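Local structure of acetyl-CoA hydrolase/transferase family protein (2NVV) at residues E126-T131 / L137-V142; S403-M408 / K420-E425; Q458-G463 / Q467-L472. The protein probably hydrolyses acetyl-CoA or transfers CoA between acetate and other carboxylic acids, and binds zinc. One frame throughout, in Å; residues are numbered along the deposited sequence.

Interaction 1: residues E126-T131 / L137-V142; sequences EVADVT and LPTTGV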
loop_
_atom_site.group_PDB
_atom_site.type_symbol
_atom_site.label_atom_id
_atom_site.label_comp_id
_atom_site.label_asym_id
_atom_site.label_seq_id
_atom_site.Cartn_x
_atom_site.Cartn_y
_atom_site.Cartn_z
ATOM N N GLU A 126 -15.279 0.596 -27.228
ATOM C CA GLU A 126 -14.767 0.425 -28.585
ATOM C C GLU A 126 -14.561 -1.080 -28.770
ATOM O O GLU A 126 -13.993 -1.749 -27.913
ATOM C CB GLU A 126 -13.447 1.155 -28.800
ATOM C CG GLU A 126 -12.954 0.977 -30.220
ATOM C CD GLU A 126 -11.641 1.651 -30.487
ATOM O OE1 GLU A 126 -11.647 2.658 -31.223
ATOM O OE2 GLU A 126 -10.609 1.168 -29.960
ATOM N N VAL A 127 -15.002 -1.610 -29.900
ATOM C CA VAL A 127 -14.924 -3.040 -30.129
ATOM C C VAL A 127 -14.314 -3.457 -31.467
ATOM O O VAL A 127 -14.289 -2.681 -32.436
ATOM C CB VAL A 127 -16.349 -3.633 -29.981
ATOM C CG1 VAL A 127 -16.370 -5.076 -30.336
ATOM C CG2 VAL A 127 -16.827 -3.457 -28.544
ATOM N N ALA A 128 -13.798 -4.684 -31.501
ATOM C CA ALA A 128 -13.217 -5.247 -32.721
ATOM C C ALA A 128 -14.293 -6.144 -33.326
ATOM O O ALA A 128 -14.242 -6.496 -34.505
ATOM C CB ALA A 128 -11.961 -6.068 -32.395
ATOM N N ASP A 129 -15.260 -6.517 -32.494
ATOM C CA ASP A 129 -16.375 -7.354 -32.916
ATOM C C ASP A 129 -17.416 -7.500 -31.822
ATOM O O ASP A 129 -17.097 -7.750 -30.658
ATOM C CB ASP A 129 -15.888 -8.739 -33.328
ATOM C CG ASP A 129 -16.943 -9.523 -34.084
ATOM O OD1 ASP A 129 -17.467 -8.999 -35.089
ATOM O OD2 ASP A 129 -17.247 -10.662 -33.681
ATOM N N VAL A 130 -18.673 -7.323 -32.208
ATOM C CA VAL A 130 -19.798 -7.456 -31.291
ATOM C C VAL A 130 -20.768 -8.450 -31.921
ATOM O O VAL A 130 -21.280 -8.232 -33.017
ATOM C CB VAL A 130 -20.505 -6.103 -31.064
ATOM C CG1 VAL A 130 -20.930 -5.507 -32.400
ATOM C CG2 VAL A 130 -21.691 -6.286 -30.129
ATOM N N THR A 131 -20.990 -9.561 -31.231
ATOM C CA THR A 131 -21.886 -10.603 -31.709
ATOM C C THR A 131 -23.342 -10.218 -31.454
ATOM O O THR A 131 -23.639 -9.338 -30.643
ATOM C CB THR A 131 -21.586 -11.933 -30.996
ATOM O OG1 THR A 131 -20.195 -12.238 -31.138
ATOM C CG2 THR A 131 -22.373 -13.052 -31.604
ATOM N N LEU A 137 -15.742 -8.096 -28.176
ATOM C CA LEU A 137 -14.312 -8.316 -28.345
ATOM C C LEU A 137 -13.672 -6.925 -28.300
ATOM O O LEU A 137 -13.841 -6.125 -29.227
ATOM C CB LEU A 137 -14.003 -9.009 -29.686
ATOM C CG LEU A 137 -12.523 -9.305 -30.001
ATOM C CD1 LEU A 137 -11.916 -10.207 -28.946
ATOM C CD2 LEU A 137 -12.413 -9.962 -31.359
ATOM N N PRO A 138 -12.937 -6.623 -27.218
ATOM C CA PRO A 138 -12.259 -5.342 -27.003
ATOM C C PRO A 138 -11.179 -5.123 -28.050
ATOM O O PRO A 138 -10.882 -6.023 -28.838
ATOM C CB PRO A 138 -11.634 -5.495 -25.614
ATOM C CG PRO A 138 -12.332 -6.659 -25.007
ATOM C CD PRO A 138 -12.578 -7.574 -26.158
ATOM N N THR A 139 -10.586 -3.935 -28.057
ATOM C CA THR A 139 -9.531 -3.657 -29.003
ATOM C C THR A 139 -8.178 -3.732 -28.319
ATOM O O THR A 139 -7.753 -4.806 -27.899
ATOM C CB THR A 139 -9.699 -2.285 -29.686
ATOM O OG1 THR A 139 -9.908 -1.275 -28.699
ATOM C CG2 THR A 139 -10.870 -2.313 -30.638
ATOM N N THR A 140 -7.510 -2.596 -28.173
ATOM C CA THR A 140 -6.173 -2.589 -27.587
ATOM C C THR A 140 -6.024 -2.232 -26.103
ATOM O O THR A 140 -4.904 -2.177 -25.600
ATOM C CB THR A 140 -5.257 -1.673 -28.426
ATOM O OG1 THR A 140 -5.882 -0.392 -28.595
ATOM C CG2 THR A 140 -5.003 -2.298 -29.796
ATOM N N GLY A 141 -7.135 -1.999 -25.409
ATOM C CA GLY A 141 -7.071 -1.660 -23.998
ATOM C C GLY A 141 -8.251 -2.259 -23.272
ATOM O O GLY A 141 -9.353 -2.211 -23.792
ATOM N N VAL A 142 -8.047 -2.818 -22.081
ATOM C CA VAL A 142 -9.155 -3.427 -21.339
ATOM C C VAL A 142 -9.727 -2.562 -20.216
ATOM O O VAL A 142 -10.923 -2.317 -20.172
ATOM C CB VAL A 142 -8.755 -4.803 -20.751
ATOM C CG1 VAL A 142 -9.983 -5.472 -20.117
ATOM C CG2 VAL A 142 -8.185 -5.696 -21.861
#

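Interaction 2: residues S403-M408 / K420-E425; sequences SSFVPM and KVIISE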
loop_
_atom_site.group_PDB
_atom_site.type_symbol
_atom_site.label_atom_id
_atom_site.label_comp_id
_atom_site.label_asym_id
_atom_site.label_seq_id
_atom_site.Cartn_x
_atom_site.Cartn_y
_atom_site.Cartn_z
ATOM N N SER A 403 15.667 20.735 -8.179
ATOM C CA SER A 403 16.212 19.459 -7.745
ATOM C C SER A 403 15.070 18.438 -7.630
ATOM O O SER A 403 14.011 18.740 -7.075
ATOM C CB SER A 403 16.901 19.614 -6.387
ATOM O OG SER A 403 17.248 18.346 -5.853
ATOM N N SER A 404 15.275 17.238 -8.157
ATOM C CA SER A 404 14.260 16.191 -8.070
ATOM C C SER A 404 14.233 15.624 -6.661
ATOM O O SER A 404 13.295 14.934 -6.279
ATOM C CB SER A 404 14.563 15.071 -9.048
ATOM O OG SER A 404 14.540 15.544 -10.374
ATOM N N PHE A 405 15.276 15.919 -5.889
ATOM C CA PHE A 405 15.400 15.453 -4.506
ATOM C C PHE A 405 15.265 16.631 -3.552
ATOM O O PHE A 405 15.950 17.640 -3.692
ATOM C CB PHE A 405 16.745 14.753 -4.319
ATOM C CG PHE A 405 16.859 13.480 -5.098
ATOM C CD1 PHE A 405 16.377 12.280 -4.575
ATOM C CD2 PHE A 405 17.386 13.486 -6.383
ATOM C CE1 PHE A 405 16.418 11.113 -5.325
ATOM C CE2 PHE A 405 17.425 12.323 -7.137
ATOM C CZ PHE A 405 16.940 11.139 -6.608
ATOM N N VAL A 406 14.379 16.485 -2.574
ATOM C CA VAL A 406 14.097 17.541 -1.624
ATOM C C VAL A 406 14.079 17.040 -0.183
ATOM O O VAL A 406 14.020 15.838 0.061
ATOM C CB VAL A 406 12.725 18.156 -1.951
ATOM C CG1 VAL A 406 12.742 18.774 -3.342
ATOM C CG2 VAL A 406 11.658 17.076 -1.877
ATOM N N PRO A 407 14.134 17.958 0.795
ATOM C CA PRO A 407 14.113 17.565 2.209
ATOM C C PRO A 407 12.873 16.726 2.516
ATOM O O PRO A 407 12.965 15.681 3.162
ATOM C CB PRO A 407 14.100 18.906 2.937
ATOM C CG PRO A 407 14.891 19.795 2.009
ATOM C CD PRO A 407 14.362 19.409 0.651
HETATM N N MSE A 408 11.717 17.205 2.057
HETATM C CA MSE A 408 10.442 16.513 2.233
HETATM C C MSE A 408 9.621 16.707 0.969
HETATM O O MSE A 408 9.596 17.804 0.418
HETATM C CB MSE A 408 9.666 17.081 3.419
HETATM C CG MSE A 408 8.432 16.266 3.776
HETATM SE SE MSE A 408 7.207 17.143 5.020
HETATM C CE MSE A 408 8.003 16.639 6.720
ATOM N N LYS A 420 11.852 0.793 -2.016
ATOM C CA LYS A 420 13.060 0.021 -1.719
ATOM C C LYS A 420 14.340 0.510 -2.381
ATOM O O LYS A 420 15.420 0.430 -1.786
ATOM C CB LYS A 420 12.843 -1.443 -2.096
ATOM C CG LYS A 420 11.569 -2.049 -1.517
ATOM C CD LYS A 420 11.500 -1.878 -0.014
ATOM C CE LYS A 420 10.207 -2.447 0.553
ATOM N NZ LYS A 420 10.176 -2.306 2.030
ATOM N N VAL A 421 14.227 1.010 -3.607
ATOM C CA VAL A 421 15.394 1.485 -4.337
ATOM C C VAL A 421 15.095 2.723 -5.173
ATOM O O VAL A 421 14.016 2.836 -5.758
ATOM C CB VAL A 421 15.915 0.402 -5.286
ATOM C CG1 VAL A 421 17.183 0.864 -5.961
ATOM C CG2 VAL A 421 16.134 -0.894 -4.520
ATOM N N ILE A 422 16.054 3.647 -5.223
ATOM C CA ILE A 422 15.912 4.868 -6.014
ATOM C C ILE A 422 17.128 4.970 -6.942
ATOM O O ILE A 422 18.262 4.702 -6.537
ATOM C CB ILE A 422 15.839 6.119 -5.120
ATOM C CG1 ILE A 422 14.651 6.013 -4.168
ATOM C CG2 ILE A 422 15.678 7.354 -5.973
ATOM C CD1 ILE A 422 14.506 7.200 -3.234
ATOM N N ILE A 423 16.892 5.360 -8.189
ATOM C CA ILE A 423 17.971 5.458 -9.154
ATOM C C ILE A 423 17.918 6.688 -10.070
ATOM O O ILE A 423 16.900 6.965 -10.703
ATOM C CB ILE A 423 17.982 4.202 -10.051
ATOM C CG1 ILE A 423 18.222 2.963 -9.201
ATOM C CG2 ILE A 423 19.043 4.333 -11.134
ATOM C CD1 ILE A 423 18.029 1.660 -9.944
ATOM N N SER A 424 19.016 7.429 -10.137
ATOM C CA SER A 424 19.088 8.580 -11.037
ATOM C C SER A 424 20.293 8.341 -11.952
ATOM O O SER A 424 20.850 7.245 -11.972
ATOM C CB SER A 424 19.244 9.895 -10.258
ATOM O OG SER A 424 20.507 9.994 -9.636
ATOM N N GLU A 425 20.692 9.342 -12.717
ATOM C CA GLU A 425 21.831 9.175 -13.607
ATOM C C GLU A 425 23.146 9.053 -12.838
ATOM O O GLU A 425 24.135 8.530 -13.359
ATOM C CB GLU A 425 21.925 10.347 -14.582
ATOM C CG GLU A 425 22.300 11.704 -13.959
ATOM C CD GLU A 425 21.130 12.464 -13.341
ATOM O OE1 GLU A 425 21.297 13.667 -13.077
ATOM O OE2 GLU A 425 20.054 11.884 -13.107
#

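Interaction 3: residues Q458-G463 / Q467-L472; sequences QYLELG and QTPQNL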
loop_
_atom_site.group_PDB
_atom_site.type_symbol
_atom_site.label_atom_id
_atom_site.label_comp_id
_atom_site.label_asym_id
_atom_site.label_seq_id
_atom_site.Cartn_x
_atom_site.Cartn_y
_atom_site.Cartn_z
ATOM N N GLN A 458 23.641 19.410 4.888
ATOM C CA GLN A 458 23.507 20.427 5.930
ATOM C C GLN A 458 22.130 20.352 6.587
ATOM O O GLN A 458 21.963 20.718 7.754
ATOM C CB GLN A 458 23.701 21.822 5.343
ATOM C CG GLN A 458 25.133 22.155 4.976
ATOM C CD GLN A 458 25.267 23.557 4.402
ATOM O OE1 GLN A 458 24.633 23.890 3.403
ATOM N NE2 GLN A 458 26.092 24.383 5.032
ATOM N N TYR A 459 21.142 19.881 5.836
ATOM C CA TYR A 459 19.790 19.757 6.359
ATOM C C TYR A 459 19.740 18.711 7.461
ATOM O O TYR A 459 18.933 18.811 8.385
ATOM C CB TYR A 459 18.818 19.359 5.248
ATOM C CG TYR A 459 17.389 19.240 5.719
ATOM C CD1 TYR A 459 16.624 20.375 5.985
ATOM C CD2 TYR A 459 16.809 17.989 5.938
ATOM C CE1 TYR A 459 15.315 20.267 6.459
ATOM C CE2 TYR A 459 15.502 17.866 6.413
ATOM C CZ TYR A 459 14.766 19.008 6.669
ATOM O OH TYR A 459 13.491 18.876 7.139
ATOM N N LEU A 460 20.600 17.704 7.362
ATOM C CA LEU A 460 20.642 16.639 8.359
ATOM C C LEU A 460 21.371 17.046 9.638
ATOM O O LEU A 460 21.382 16.300 10.624
ATOM C CB LEU A 460 21.309 15.405 7.768
ATOM C CG LEU A 460 20.499 14.726 6.667
ATOM C CD1 LEU A 460 21.357 13.659 5.981
ATOM C CD2 LEU A 460 19.225 14.118 7.277
ATOM N N GLU A 461 21.977 18.229 9.625
ATOM C CA GLU A 461 22.698 18.715 10.792
ATOM C C GLU A 461 22.098 19.991 11.351
ATOM O O GLU A 461 22.834 20.858 11.819
ATOM C CB GLU A 461 24.160 18.973 10.428
ATOM C CG GLU A 461 24.870 17.777 9.805
ATOM C CD GLU A 461 24.885 16.545 10.713
ATOM O OE1 GLU A 461 25.386 15.485 10.257
ATOM O OE2 GLU A 461 24.404 16.627 11.873
ATOM N N LEU A 462 20.772 20.112 11.310
ATOM C CA LEU A 462 20.116 21.316 11.801
ATOM C C LEU A 462 19.638 21.213 13.240
ATOM O O LEU A 462 18.815 22.020 13.688
ATOM C CB LEU A 462 18.953 21.706 10.880
ATOM C CG LEU A 462 19.361 22.149 9.464
ATOM C CD1 LEU A 462 18.144 22.671 8.690
ATOM C CD2 LEU A 462 20.428 23.232 9.560
ATOM N N GLY A 463 20.154 20.221 13.961
ATOM C CA GLY A 463 19.792 20.048 15.356
ATOM C C GLY A 463 18.510 19.309 15.698
ATOM O O GLY A 463 18.182 19.178 16.876
ATOM N N GLN A 467 13.922 9.963 15.402
ATOM C CA GLN A 467 14.061 8.951 14.359
ATOM C C GLN A 467 14.199 9.606 12.977
ATOM O O GLN A 467 15.069 9.234 12.195
ATOM C CB GLN A 467 12.831 8.038 14.401
ATOM C CG GLN A 467 12.601 7.164 13.184
ATOM C CD GLN A 467 13.543 5.976 13.102
ATOM O OE1 GLN A 467 13.401 5.127 12.227
ATOM N NE2 GLN A 467 14.508 5.916 14.008
ATOM N N THR A 468 13.358 10.593 12.690
ATOM C CA THR A 468 13.391 11.280 11.398
ATOM C C THR A 468 13.725 12.764 11.586
ATOM O O THR A 468 12.942 13.522 12.168
ATOM C CB THR A 468 12.025 11.134 10.674
ATOM O OG1 THR A 468 11.703 9.740 10.541
ATOM C CG2 THR A 468 12.071 11.773 9.295
ATOM N N PRO A 469 14.903 13.189 11.092
ATOM C CA PRO A 469 15.417 14.561 11.170
ATOM C C PRO A 469 14.711 15.611 10.309
ATOM O O PRO A 469 15.380 16.425 9.663
ATOM C CB PRO A 469 16.886 14.414 10.753
ATOM C CG PRO A 469 17.178 12.957 10.891
ATOM C CD PRO A 469 15.902 12.310 10.464
ATOM N N GLN A 470 13.381 15.609 10.290
ATOM C CA GLN A 470 12.646 16.610 9.506
ATOM C C GLN A 470 12.513 17.898 10.315
ATOM O O GLN A 470 12.125 17.873 11.484
ATOM C CB GLN A 470 11.256 16.090 9.118
ATOM C CG GLN A 470 11.260 15.105 7.967
ATOM C CD GLN A 470 11.540 15.761 6.628
ATOM O OE1 GLN A 470 12.177 16.803 6.552
ATOM N NE2 GLN A 470 11.076 15.140 5.560
ATOM N N ASN A 471 12.843 19.022 9.697
ATOM C CA ASN A 471 12.749 20.304 10.373
ATOM C C ASN A 471 11.516 21.045 9.859
ATOM O O ASN A 471 11.549 21.716 8.824
ATOM C CB ASN A 471 14.004 21.120 10.106
ATOM C CG ASN A 471 14.081 22.347 10.964
ATOM O OD1 ASN A 471 13.117 23.099 11.065
ATOM N ND2 ASN A 471 15.233 22.567 11.587
ATOM N N LEU A 472 10.422 20.914 10.597
ATOM C CA LEU A 472 9.159 21.527 10.218
ATOM C C LEU A 472 9.217 23.023 9.937
ATOM O O LEU A 472 8.295 23.572 9.339
ATOM C CB LEU A 472 8.096 21.223 11.278
ATOM C CG LEU A 472 7.215 19.995 10.990
ATOM C CD1 LEU A 472 8.061 18.794 10.531
ATOM C CD2 LEU A 472 6.411 19.660 12.241
#

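Interaction 1: residues E126-T131 / L137-V142
A128 and D129 both face L137 across an antiparallel pair, which makes a classic beta bulge. The bulge follows strand 122-127, a strand of the parallel sheet of the N-terminal domain. The A128 N to L137 O bond is 2.7 Å long. The second bond, from L137 N to D129 O, is 2.8 Å, and it is less certain because the position of that oxygen is in doubt. L137 and D129 send their side chains to the same face of the small sheet. L137 CG lies anti to the backbone N (chi1 180°), and the CD2 branch packs against A128 CB at 4.1 Å. D129 CB sits beside L137 CB, also at 4.1 Å. The T139 methyl CG2 lies 3.7 Å from V127 C, over the backbone that leads into the bulge.

A polar contact closes the other end. The E126 chain is extended to its carboxylate and crosses the T139 side chain at about a right angle. T139 chi1 of 50° places OG1 between its own backbone N and carbonyl carbon, facing the carboxylate. E126 has a stronger partner in K33, which forms a salt bridge with OE1. N160 donates a hydrogen bond to the same oxygen. These bonds fix the carboxylate and would probably stabilise its charge in this buried place. T139 takes the other oxygen: OG1 donates to E126 OE2 at 2.8 Å, on the anti lone pair that points away from OE1.

Interaction 2: residues S403-M408 / K420-E425
S424 OG is held by two groups outside the contact: it hydrogen-bonds to C447 O and, weakly, to W426 N. This turns the hydroxyl to partners beyond the two segments. The S424 side that meets F405 is the CB carbon, 4.4 Å from F405 CE2. The other side of the ring's rim meets I422, whose CG2 methyl lies 3.9 Å from F405 CE1, in the plane of the ring. I422 and S424 therefore both meet the ring at its edge. The F405 and I422 side chains run past each other in opposite directions. With chi1 at -59°, CG2 lies anti to the I422 backbone N and is the branch that meets F405. In F405, CG is anti to the carbonyl carbon (chi1 -66°), which aims the ring at strand 421-424. The F405 backbone is tied as well: S403 OG donates to F405 O at 2.6 Å, in the carbonyl plane and on a lone pair. The F405 side chain also touches C447. Strands 405-406 and 421-424 belong to different mixed sheets. The contact is side-chain packing between two sheets, as found in the core of an alpha/beta domain, here the C-terminal domain.

Interaction 3: residues Q458-G463 / Q467-L472
The Y459 ring reaches across from helix 453-459 to the loop that precedes helix 477-484, and its hydroxyl makes two hydrogen bonds there. A type I turn from Y459 to L462 follows the helix. Y459 CG is anti to the backbone N (chi1 -179°), which lets OH meet Q470 and N471. The Q470 chain bends back at chi2 and brings OE1 to the ring edge, near the ring plane. Its amide is steeply turned, at 77° to the ring. Y459 OH donates to Q470 OE1 at 2.5 Å, almost in line with the C=O bond. The same OH accepts N471 N at 2.6 Å. The N471 amide is tilted 51° to the ring, and N471 CB lies 4.0 Å from Y459 CE1. N471 OD1 bonds D473 N in an Asx turn. N471 ND2 lies 3.9 Å from L462 CB, the two side chains crossing at about a right angle. Beside this, L460 CD2 packs on P469 CB at 4.2 Å. The phenol hydroxyl is thus used both as donor and as acceptor in a buried position: a side-chain amide fixes its proton direction, and a backbone N-H fills its acceptor side.

Overall arrangement
Interactions 2 and 3 are neighbours in the C-terminal half, with centres about 17 Å apart. They touch directly: P407 O and Q470 NE2 are 3.1 Å apart, probably hydrogen-bonded, and P407 CB packs on Y459 CZ at 3.8 Å. The side chains of I422 and P469 each lie about 9 Å from that of E416, a zinc ligand, and that of Q470 is about 10 Å from a bound zinc ion. S424 is about 9 Å, side chain to side chain, from V262, a predicted CoA-binding residue. Interaction 1 lies across the chain's centre, about 40 Å from interaction 2 and 54 Å from interaction 3 between centres. It belongs to the N-terminal domain, away from these sites.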